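Local coordinates for periplasmic sugar-binding domain protein (Pseudomonas fluorescens Pf-5, PDB 3H75) that probably binds a sugar in the periplasm, as a two-domain member of the bacterial solute-binding protein 2 family, at residues Gly185-Glu190 against Asp214-Gly219. Sequence-based numbering, arbitrary orientation.
With SO4 (sulfate ion), chain B.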
loop_
_atom_site.group_PDB
_atom_site.type_symbol
_atom_site.label_atom_id
_atom_site.label_comp_id
_atom_site.label_asym_id
_atom_site.label_seq_id
_atom_site.Cartn_x
_atom_site.Cartn_y
_atom_site.Cartn_z
ATOM N N GLY A 185 6.230 14.349 0.564
ATOM C CA GLY A 185 5.116 14.849 -0.220
ATOM C C GLY A 185 3.760 14.510 0.368
ATOM O O GLY A 185 2.735 14.875 -0.202
ATOM N N GLU A 186 3.759 13.789 1.486
ATOM C CA GLU A 186 2.530 13.416 2.191
ATOM C C GLU A 186 1.499 12.683 1.336
ATOM O O GLU A 186 0.294 12.841 1.552
ATOM C CB GLU A 186 1.879 14.673 2.786
ATOM C CG GLU A 186 2.877 15.696 3.310
ATOM C CD GLU A 186 2.215 16.883 3.985
ATOM O OE1 GLU A 186 1.216 17.406 3.448
ATOM O OE2 GLU A 186 2.707 17.302 5.052
ATOM N N TRP A 187 1.975 11.884 0.380
ATOM C CA TRP A 187 1.121 11.113 -0.532
ATOM C C TRP A 187 0.343 12.017 -1.486
ATOM O O TRP A 187 -0.454 11.524 -2.286
ATOM C CB TRP A 187 0.084 10.273 0.237
ATOM C CG TRP A 187 0.606 9.390 1.335
ATOM C CD1 TRP A 187 0.138 9.323 2.617
ATOM C CD2 TRP A 187 1.650 8.414 1.238
ATOM N NE1 TRP A 187 0.823 8.363 3.326
ATOM C CE2 TRP A 187 1.758 7.791 2.502
ATOM C CE3 TRP A 187 2.504 8.003 0.206
ATOM C CZ2 TRP A 187 2.685 6.779 2.762
ATOM C CZ3 TRP A 187 3.425 6.996 0.465
ATOM C CH2 TRP A 187 3.508 6.393 1.732
ATOM N N ASN A 188 0.588 13.323 -1.408
ATOM C CA ASN A 188 -0.145 14.320 -2.194
ATOM C C ASN A 188 0.485 14.735 -3.525
ATOM O O ASN A 188 1.636 15.169 -3.578
ATOM C CB ASN A 188 -0.370 15.547 -1.303
ATOM C CG ASN A 188 -1.307 16.561 -1.916
ATOM O OD1 ASN A 188 -0.954 17.257 -2.865
ATOM N ND2 ASN A 188 -2.517 16.648 -1.372
ATOM N N ARG A 189 -0.302 14.618 -4.593
ATOM C CA ARG A 189 0.142 14.947 -5.943
ATOM C C ARG A 189 0.526 16.408 -6.165
ATOM O O ARG A 189 1.608 16.692 -6.673
ATOM C CB ARG A 189 -0.934 14.540 -6.955
ATOM C CG ARG A 189 -0.556 14.789 -8.401
ATOM C CD ARG A 189 -1.564 14.139 -9.328
ATOM N NE ARG A 189 -1.251 14.356 -10.735
ATOM C CZ ARG A 189 -1.862 13.729 -11.734
ATOM N NH1 ARG A 189 -2.818 12.845 -11.478
ATOM N NH2 ARG A 189 -1.513 13.980 -12.988
ATOM N N GLU A 190 -0.346 17.343 -5.802
ATOM C CA GLU A 190 -0.007 18.747 -6.012
ATOM C C GLU A 190 1.169 19.199 -5.151
ATOM O O GLU A 190 1.956 20.044 -5.576
ATOM C CB GLU A 190 -1.225 19.650 -5.771
ATOM C CG GLU A 190 -1.938 19.453 -4.455
ATOM C CD GLU A 190 -3.151 20.357 -4.323
ATOM O OE1 GLU A 190 -4.011 20.335 -5.232
ATOM O OE2 GLU A 190 -3.246 21.085 -3.310
ATOM N N ASP A 214 2.193 6.573 -6.340
ATOM C CA ASP A 214 1.994 7.021 -7.707
ATOM C C ASP A 214 1.509 8.452 -7.863
ATOM O O ASP A 214 1.894 9.128 -8.816
ATOM C CB ASP A 214 1.072 6.044 -8.463
ATOM C CG ASP A 214 -0.311 5.920 -7.849
ATOM O OD1 ASP A 214 -0.522 6.348 -6.695
ATOM O OD2 ASP A 214 -1.193 5.366 -8.538
ATOM N N GLU A 215 0.681 8.914 -6.930
ATOM C CA GLU A 215 0.167 10.280 -6.969
ATOM C C GLU A 215 1.332 11.264 -7.039
ATOM O O GLU A 215 1.362 12.163 -7.885
ATOM C CB GLU A 215 -0.650 10.579 -5.707
ATOM C CG GLU A 215 -1.886 9.705 -5.486
ATOM C CD GLU A 215 -3.067 10.111 -6.345
ATOM O OE1 GLU A 215 -3.180 11.312 -6.675
ATOM O OE2 GLU A 215 -3.893 9.230 -6.674
HETATM N N MSE A 216 2.296 11.093 -6.141
HETATM C CA MSE A 216 3.449 11.978 -6.104
HETATM C C MSE A 216 4.303 11.848 -7.359
HETATM O O MSE A 216 4.802 12.842 -7.872
HETATM C CB MSE A 216 4.276 11.704 -4.849
HETATM C CG MSE A 216 3.506 12.012 -3.572
HETATM SE SE MSE A 216 4.539 11.872 -1.966
HETATM C CE MSE A 216 5.005 9.969 -2.091
ATOM N N ALA A 217 4.461 10.631 -7.870
ATOM C CA ALA A 217 5.245 10.444 -9.087
ATOM C C ALA A 217 4.610 11.232 -10.238
ATOM O O ALA A 217 5.301 11.923 -10.986
ATOM C CB ALA A 217 5.326 8.957 -9.437
ATOM N N LEU A 218 3.289 11.133 -10.374
ATOM C CA LEU A 218 2.577 11.846 -11.433
ATOM C C LEU A 218 2.738 13.362 -11.289
ATOM O O LEU A 218 2.822 14.082 -12.286
ATOM C CB LEU A 218 1.098 11.454 -11.414
ATOM C CG LEU A 218 0.846 9.993 -11.785
ATOM C CD1 LEU A 218 -0.611 9.652 -11.539
ATOM C CD2 LEU A 218 1.234 9.748 -13.238
ATOM N N GLY A 219 2.781 13.842 -10.051
ATOM C CA GLY A 219 2.964 15.263 -9.816
ATOM C C GLY A 219 4.362 15.695 -10.224
ATOM O O GLY A 219 4.539 16.709 -10.901
HETATM S S SO4 B . -1.232 5.516 4.672
HETATM O O1 SO4 B . 0.036 4.780 4.485
HETATM O O2 SO4 B . -1.902 5.651 3.370
HETATM O O3 SO4 B . -2.077 4.744 5.594
HETATM O O4 SO4 B . -0.941 6.854 5.232
HETATM O O HOH W 1 -3.063 13.609 -4.387
HETATM O O HOH W 2 0.593 15.821 -12.360
#
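Leu-218 O and Arg-189 NE are joined by one water, which donates to the carbonyl at 2.8 Å and accepts from NE at 2.9 Å. The water lies at the edge of the guanidinium, in its plane. A second water accepts from Arg-189 N and donates to Glu-215 OE1, its O lying 3.2 Å from OE1. No direct hydrogen bond crosses between 185-190 and 214-219.

The Arg-189 chain runs extended, with CG anti to the backbone N (chi1 -178°). It passes over the Glu-215 carbonyl, CG lying 3.3 Å from O. Its guanidinium then lies across Leu-218, whose CB sits over the centre of one face. Beyond the segments, NH2 forms a salt bridge with Glu-245. An alanine in place of Arg-189 would probably leave Glu-245 without this charged mate and uncover Leu-218 CB.

Met-216, present as selenomethionine, is buried and packs on the turn at Gly-185 and Trp-187. Its chain bends at chi3 (-61°). Gly-185 has no side chain, and SE packs directly on its CA at 3.5 Å. CE touches Trp-187 CE3. Gly-185 to Asn-188 form a type I' turn, and Asn-188 then N-caps helix 189-202 through OD1 to Arg-191 N.

Trp-187 NE1 makes a weak hydrogen bond to sulfate O4 at 3.0 Å. Arg-44 and Trp-19 also hold this ion, probably from the crystallisation liquor. A glycerol lies near the same ring.

The contact joins the starts of two neighbouring helices in one alpha/beta domain. Its chemistry is split: water and a charged group at the Arg-189 end, apolar packing at Met-216. Trp-187, which touches Met-216 CE on this side and helix 158-173 elsewhere, lies beside a bound sulfate and glycerol, consistent with a place in or near the ligand cleft.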